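DNA replication protein DnaC (Aquifex aeolicus, PDB 3ECC) probably binds ATP and loads the replicative helicase during the initiation of bacterial DNA replication. Local coordinates at residues A[73-76]-A[77-81]; A[90-93]-A[94-98]. All coordinates share one frame; numbering follows the deposited sequence.

Contact 1 (73-81) precedes contact 2 (90-98) along the chain, and their centres are about 14 Å apart. The first runs from the edge strand 71-74 of the parallel sheet into helix 75-86; the second leads from the following loop into helix 93-99, after which strand 104-107 pairs beside strand 71-74. Both are starts of helices in the stretch that connects these neighbouring strands. They meet through Phe94, whose CZ lies 3.7 Å from Phe73 CZ and 3.9 Å from Leu78 CD1, while its CE1 is 3.6 Å from Arg81 NH1. The two helices thus share a packed seam. Contact 1 reaches toward the nucleotide and magnesium site; contact 2 lies at the surface away from it.

Contact 1. Residues A[73-76]-A[77-81]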
ATOM      1  N   PHE A  73       1.362  -7.884   1.825  1.00 50.26           N
ATOM      2  CA  PHE A  73       0.167  -8.464   2.429  1.00 49.53           C
ATOM      3  C   PHE A  73      -1.079  -7.992   1.725  1.00 49.11           C
ATOM      4  O   PHE A  73      -1.150  -6.851   1.295  1.00 49.22           O
ATOM      5  CB  PHE A  73       0.086  -8.114   3.919  1.00 49.37           C
ATOM      6  CG  PHE A  73       1.046  -8.890   4.776  1.00 48.75           C
ATOM      7  CD1 PHE A  73       0.803 -10.220   5.086  1.00 47.78           C
ATOM      8  CD2 PHE A  73       2.196  -8.295   5.266  1.00 47.82           C
ATOM      9  CE1 PHE A  73       1.686 -10.938   5.867  1.00 46.94           C
ATOM     10  CE2 PHE A  73       3.083  -9.012   6.051  1.00 46.89           C
ATOM     11  CZ  PHE A  73       2.826 -10.333   6.348  1.00 46.55           C
ATOM     12  N   ASP A  74      -2.046  -8.886   1.574  1.00 48.87           N
ATOM     13  CA  ASP A  74      -3.408  -8.464   1.332  1.00 48.75           C
ATOM     14  C   ASP A  74      -3.897  -7.966   2.675  1.00 48.95           C
ATOM     15  O   ASP A  74      -3.634  -8.585   3.707  1.00 48.55           O
ATOM     16  CB  ASP A  74      -4.280  -9.627   0.847  1.00 48.62           C
ATOM     17  CG  ASP A  74      -5.746  -9.237   0.680  1.00 48.05           C
ATOM     18  OD1 ASP A  74      -6.090  -8.593  -0.333  1.00 48.88           O
ATOM     19  OD2 ASP A  74      -6.552  -9.575   1.564  1.00 45.84           O
ATOM     20  N   THR A  75      -4.582  -6.833   2.662  1.00 49.35           N
ATOM     21  CA  THR A  75      -4.958  -6.168   3.892  1.00 49.98           C
ATOM     22  C   THR A  75      -5.931  -7.001   4.719  1.00 50.45           C
ATOM     23  O   THR A  75      -5.785  -7.116   5.941  1.00 50.42           O
ATOM     24  CB  THR A  75      -5.542  -4.799   3.604  1.00 49.78           C
ATOM     25  OG1 THR A  75      -4.663  -4.105   2.708  1.00 50.50           O
ATOM     26  CG2 THR A  75      -5.675  -4.008   4.885  1.00 49.80           C
ATOM     27  N   LYS A  76      -6.907  -7.600   4.051  1.00 51.19           N
ATOM     28  CA  LYS A  76      -7.858  -8.457   4.739  1.00 52.07           C
ATOM     29  C   LYS A  76      -7.160  -9.700   5.284  1.00 52.31           C
ATOM     30  O   LYS A  76      -7.404 -10.107   6.419  1.00 52.56           O
ATOM     31  CB  LYS A  76      -9.001  -8.842   3.809  1.00 52.10           C
ATOM     32  CG  LYS A  76     -10.345  -8.752   4.457  1.00 53.26           C
ATOM     33  CD  LYS A  76     -11.423  -8.500   3.425  1.00 54.78           C
ATOM     34  CE  LYS A  76     -12.755  -8.260   4.105  1.00 56.34           C
ATOM     35  NZ  LYS A  76     -13.739  -7.572   3.207  1.00 58.34           N
ATOM     36  N   ASP A  77      -6.264 -10.272   4.480  1.00 52.54           N
ATOM     37  CA  ASP A  77      -5.471 -11.430   4.886  1.00 52.79           C
ATOM     38  C   ASP A  77      -4.570 -11.112   6.067  1.00 53.06           C
ATOM     39  O   ASP A  77      -4.428 -11.935   6.963  1.00 53.22           O
ATOM     40  CB  ASP A  77      -4.635 -11.965   3.711  1.00 52.79           C
ATOM     41  CG  ASP A  77      -3.739 -13.118   4.111  1.00 52.23           C
ATOM     42  OD1 ASP A  77      -4.262 -14.119   4.631  1.00 52.78           O
ATOM     43  OD2 ASP A  77      -2.513 -13.015   3.921  1.00 52.07           O
ATOM     44  N   LEU A  78      -3.975  -9.919   6.071  1.00 53.57           N
ATOM     45  CA  LEU A  78      -3.121  -9.494   7.188  1.00 54.44           C
ATOM     46  C   LEU A  78      -3.922  -9.310   8.467  1.00 55.23           C
ATOM     47  O   LEU A  78      -3.493  -9.721   9.538  1.00 55.18           O
ATOM     48  CB  LEU A  78      -2.353  -8.206   6.857  1.00 54.16           C
ATOM     49  CG  LEU A  78      -1.404  -7.646   7.931  1.00 53.84           C
ATOM     50  CD1 LEU A  78      -0.245  -8.594   8.242  1.00 53.30           C
ATOM     51  CD2 LEU A  78      -0.869  -6.291   7.517  1.00 53.37           C
ATOM     52  N   ILE A  79      -5.108  -8.724   8.332  1.00 56.54           N
ATOM     53  CA  ILE A  79      -5.983  -8.453   9.464  1.00 57.81           C
ATOM     54  C   ILE A  79      -6.532  -9.727  10.111  1.00 58.80           C
ATOM     55  O   ILE A  79      -6.492  -9.855  11.330  1.00 58.83           O
ATOM     56  CB  ILE A  79      -7.112  -7.485   9.060  1.00 57.65           C
ATOM     57  CG1 ILE A  79      -6.569  -6.060   9.043  1.00 57.41           C
ATOM     58  CG2 ILE A  79      -8.308  -7.592  10.000  1.00 57.85           C
ATOM     59  CD1 ILE A  79      -7.343  -5.148   8.149  1.00 58.37           C
ATOM     60  N   PHE A  80      -7.006 -10.670   9.295  1.00 60.21           N
ATOM     61  CA  PHE A  80      -7.493 -11.967   9.799  1.00 61.65           C
ATOM     62  C   PHE A  80      -6.396 -12.766  10.511  1.00 62.39           C
ATOM     63  O   PHE A  80      -6.661 -13.436  11.511  1.00 62.61           O
ATOM     64  CB  PHE A  80      -8.110 -12.823   8.674  1.00 61.62           C
ATOM     65  CG  PHE A  80      -9.504 -12.406   8.274  1.00 62.14           C
ATOM     66  CD1 PHE A  80     -10.508 -12.269   9.224  1.00 62.93           C
ATOM     67  CD2 PHE A  80      -9.819 -12.183   6.940  1.00 62.34           C
ATOM     68  CE1 PHE A  80     -11.797 -11.885   8.850  1.00 62.94           C
ATOM     69  CE2 PHE A  80     -11.100 -11.801   6.560  1.00 62.42           C
ATOM     70  CZ  PHE A  80     -12.092 -11.655   7.515  1.00 62.69           C
ATOM     71  N   ARG A  81      -5.177 -12.707   9.979  1.00 63.37           N
ATOM     72  CA  ARG A  81      -4.029 -13.360  10.602  1.00 64.60           C
ATOM     73  C   ARG A  81      -3.802 -12.798  11.993  1.00 65.55           C
ATOM     74  O   ARG A  81      -3.826 -13.532  12.982  1.00 65.72           O
ATOM     75  CB  ARG A  81      -2.765 -13.134   9.780  1.00 64.57           C
ATOM     76  CG  ARG A  81      -2.541 -14.115   8.663  1.00 64.91           C
ATOM     77  CD  ARG A  81      -1.065 -14.195   8.366  1.00 66.01           C
ATOM     78  NE  ARG A  81      -0.789 -14.367   6.944  1.00 66.47           N
ATOM     79  CZ  ARG A  81       0.434 -14.438   6.427  1.00 66.63           C
ATOM     80  NH1 ARG A  81       1.496 -14.353   7.219  1.00 66.15           N
ATOM     81  NH2 ARG A  81       0.599 -14.592   5.118  1.00 66.74           N
TER
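Leu78 N donates to Asp74 O at 2.7 Å, the first i to i+4 bond as strand 71-74 gives way to helix 75-86. Asp74 also closes the helix start with its side chain: with chi1 at 176° the carboxylate leans along the chain far enough for OD2 to accept from Asp77 N at 3.0 Å, reached on its anti side and 17° out of the carboxylate plane. This is an N-cap, and it sits at the C-terminal end of the outermost strand of a P-loop NTPase sheet, where the Asp74 side chain comes within about 7 Å of the bound magnesium ion and touches that of Asp108, a magnesium-binding residue. Thr75 OG1 is hydrogen-bonded to Asp107 O on the neighbouring strand. On the apolar side, Leu78 CD1 stands over the centre of the Phe73 ring in a CH-pi contact, 3.6 Å from the centroid and nearly on the ring normal. Arg81 meets the same ring at its rim: Phe73 CE1 lies over one face of the guanidinium, 3.7 Å from NH1, with the two planes 80° apart. A long salt bridge, 3.7 Å, joins Arg81 NH2 to Asp77 OD2.

Contact 2. Residues A[90-93]-A[94-98]; sequences KDTK and FLKTV
Asp91 and Phe94 both carry CG anti to the backbone N (chi1 -172° and 179°), and these two settings bring the carboxylate up to the first turn of helix 93-99 while the ring is carried off toward helix 75-86. Asp91 OD1 accepts from Phe94 N at 3.3 Å, a weak capping bond. The second oxygen packs on the side chain instead, with Asp91 OD2 3.5 Å from Phe94 CB. The carboxylate and ring planes are turned 43° from each other. In the fold this is the point where the loop after helix 75-86 turns into the short helix that precedes strand 104-107. An aspartate three residues ahead of the amide it accepts from is a familiar side-chain cap for such a start, and here the Asp91 side chain also touches Leu85 of the preceding helix. Phe94 packs against Leu82 and Leu85 there, and one face of its ring carries Val98 CG2, 3.9 Å above the plane and offset toward the rim. Lys96 N donates to Thr92 O at 3.0 Å. The Lys96 chain, bent near its end, folds back until NZ is 3.5 Å from Thr92 CG2, a contact between the ammonium end and a methyl group. Thr97 OG1 donates to Phe94 O, three residues back, at 2.6 Å from above the carbonyl plane. Val98 N reaches Phe94 O at 3.1 Å from the same face, so two donors grip one carbonyl oxygen. Thr97 N makes a weak bond of 3.4 Å to Lys93 O.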
ATOM      1  N   LYS A  90      -0.318 -15.440  22.355  1.00 81.11           N
ATOM      2  CA  LYS A  90       1.104 -15.806  22.434  1.00 80.68           C
ATOM      3  C   LYS A  90       2.066 -15.547  21.261  1.00 80.25           C
ATOM      4  O   LYS A  90       3.232 -15.961  21.350  1.00 80.30           O
ATOM      5  CB  LYS A  90       1.247 -17.259  22.883  1.00 80.82           C
ATOM      6  CG  LYS A  90       0.892 -17.474  24.336  1.00 81.23           C
ATOM      7  CD  LYS A  90       1.462 -18.787  24.864  1.00 81.64           C
ATOM      8  CE  LYS A  90       1.415 -18.836  26.391  1.00 82.18           C
ATOM      9  NZ  LYS A  90       2.213 -19.969  26.958  1.00 82.14           N
ATOM     10  N   ASP A  91       1.606 -14.888  20.188  1.00 79.73           N
ATOM     11  CA  ASP A  91       2.478 -14.508  19.050  1.00 79.20           C
ATOM     12  C   ASP A  91       2.542 -12.987  18.847  1.00 78.44           C
ATOM     13  O   ASP A  91       1.676 -12.403  18.189  1.00 78.53           O
ATOM     14  CB  ASP A  91       2.037 -15.222  17.758  1.00 79.49           C
ATOM     15  CG  ASP A  91       3.023 -15.019  16.586  1.00 80.50           C
ATOM     16  OD1 ASP A  91       4.194 -14.633  16.818  1.00 81.63           O
ATOM     17  OD2 ASP A  91       2.618 -15.262  15.425  1.00 80.92           O
ATOM     18  N   THR A  92       3.570 -12.358  19.423  1.00 77.36           N
ATOM     19  CA  THR A  92       3.836 -10.936  19.195  1.00 76.34           C
ATOM     20  C   THR A  92       4.901 -10.793  18.120  1.00 75.38           C
ATOM     21  O   THR A  92       5.008  -9.756  17.466  1.00 75.31           O
ATOM     22  CB  THR A  92       4.317 -10.208  20.481  1.00 76.49           C
ATOM     23  OG1 THR A  92       3.450 -10.524  21.576  1.00 76.98           O
ATOM     24  CG2 THR A  92       4.314  -8.698  20.275  1.00 76.37           C
ATOM     25  N   LYS A  93       5.679 -11.857  17.935  1.00 74.18           N
ATOM     26  CA  LYS A  93       6.810 -11.849  17.007  1.00 73.07           C
ATOM     27  C   LYS A  93       6.406 -11.486  15.581  1.00 71.96           C
ATOM     28  O   LYS A  93       7.135 -10.776  14.890  1.00 72.08           O
ATOM     29  CB  LYS A  93       7.551 -13.193  17.039  1.00 73.25           C
ATOM     30  CG  LYS A  93       8.385 -13.397  18.306  1.00 74.37           C
ATOM     31  CD  LYS A  93       9.172 -14.704  18.290  1.00 75.49           C
ATOM     32  CE  LYS A  93      10.058 -14.819  19.532  1.00 75.77           C
ATOM     33  NZ  LYS A  93      10.742 -16.142  19.642  1.00 75.61           N
ATOM     34  N   PHE A  94       5.236 -11.954  15.157  1.00 70.39           N
ATOM     35  CA  PHE A  94       4.717 -11.612  13.842  1.00 68.86           C
ATOM     36  C   PHE A  94       4.306 -10.141  13.749  1.00 68.06           C
ATOM     37  O   PHE A  94       4.576  -9.479  12.741  1.00 67.88           O
ATOM     38  CB  PHE A  94       3.544 -12.515  13.479  1.00 68.68           C
ATOM     39  CG  PHE A  94       2.941 -12.212  12.139  1.00 68.26           C
ATOM     40  CD1 PHE A  94       3.618 -12.526  10.967  1.00 67.99           C
ATOM     41  CD2 PHE A  94       1.691 -11.620  12.048  1.00 67.86           C
ATOM     42  CE1 PHE A  94       3.059 -12.246   9.726  1.00 67.37           C
ATOM     43  CE2 PHE A  94       1.123 -11.343  10.814  1.00 67.58           C
ATOM     44  CZ  PHE A  94       1.807 -11.656   9.650  1.00 67.19           C
ATOM     45  N   LEU A  95       3.665  -9.635  14.800  1.00 66.91           N
ATOM     46  CA  LEU A  95       3.196  -8.256  14.818  1.00 65.81           C
ATOM     47  C   LEU A  95       4.346  -7.243  14.750  1.00 65.50           C
ATOM     48  O   LEU A  95       4.234  -6.224  14.063  1.00 65.55           O
ATOM     49  CB  LEU A  95       2.320  -8.000  16.043  1.00 65.52           C
ATOM     50  CG  LEU A  95       1.745  -6.593  16.219  1.00 64.59           C
ATOM     51  CD1 LEU A  95       0.801  -6.227  15.085  1.00 64.30           C
ATOM     52  CD2 LEU A  95       1.044  -6.475  17.555  1.00 63.08           C
ATOM     53  N   LYS A  96       5.445  -7.533  15.447  1.00 64.93           N
ATOM     54  CA  LYS A  96       6.621  -6.639  15.462  1.00 64.32           C
ATOM     55  C   LYS A  96       7.328  -6.588  14.118  1.00 63.76           C
ATOM     56  O   LYS A  96       7.796  -5.526  13.696  1.00 63.67           O
ATOM     57  CB  LYS A  96       7.625  -7.060  16.538  1.00 64.57           C
ATOM     58  CG  LYS A  96       7.514  -6.284  17.830  1.00 65.30           C
ATOM     59  CD  LYS A  96       8.206  -7.023  18.952  1.00 66.09           C
ATOM     60  CE  LYS A  96       7.481  -6.797  20.262  1.00 66.41           C
ATOM     61  NZ  LYS A  96       7.597  -8.000  21.124  1.00 66.65           N
ATOM     62  N   THR A  97       7.415  -7.739  13.453  1.00 62.80           N
ATOM     63  CA  THR A  97       8.044  -7.821  12.143  1.00 62.03           C
ATOM     64  C   THR A  97       7.241  -7.051  11.108  1.00 61.45           C
ATOM     65  O   THR A  97       7.816  -6.462  10.189  1.00 61.92           O
ATOM     66  CB  THR A  97       8.194  -9.272  11.672  1.00 62.12           C
ATOM     67  OG1 THR A  97       6.977  -9.980  11.940  1.00 62.04           O
ATOM     68  CG2 THR A  97       9.358  -9.954  12.393  1.00 62.16           C
ATOM     69  N   VAL A  98       5.917  -7.045  11.272  1.00 60.15           N
ATOM     70  CA  VAL A  98       5.037  -6.268  10.405  1.00 58.93           C
ATOM     71  C   VAL A  98       5.152  -4.774  10.705  1.00 58.16           C
ATOM     72  O   VAL A  98       5.447  -3.983   9.811  1.00 58.16           O
ATOM     73  CB  VAL A  98       3.557  -6.720  10.520  1.00 58.92           C
ATOM     74  CG1 VAL A  98       2.634  -5.718   9.838  1.00 58.42           C
ATOM     75  CG2 VAL A  98       3.377  -8.101   9.919  1.00 58.74           C
TER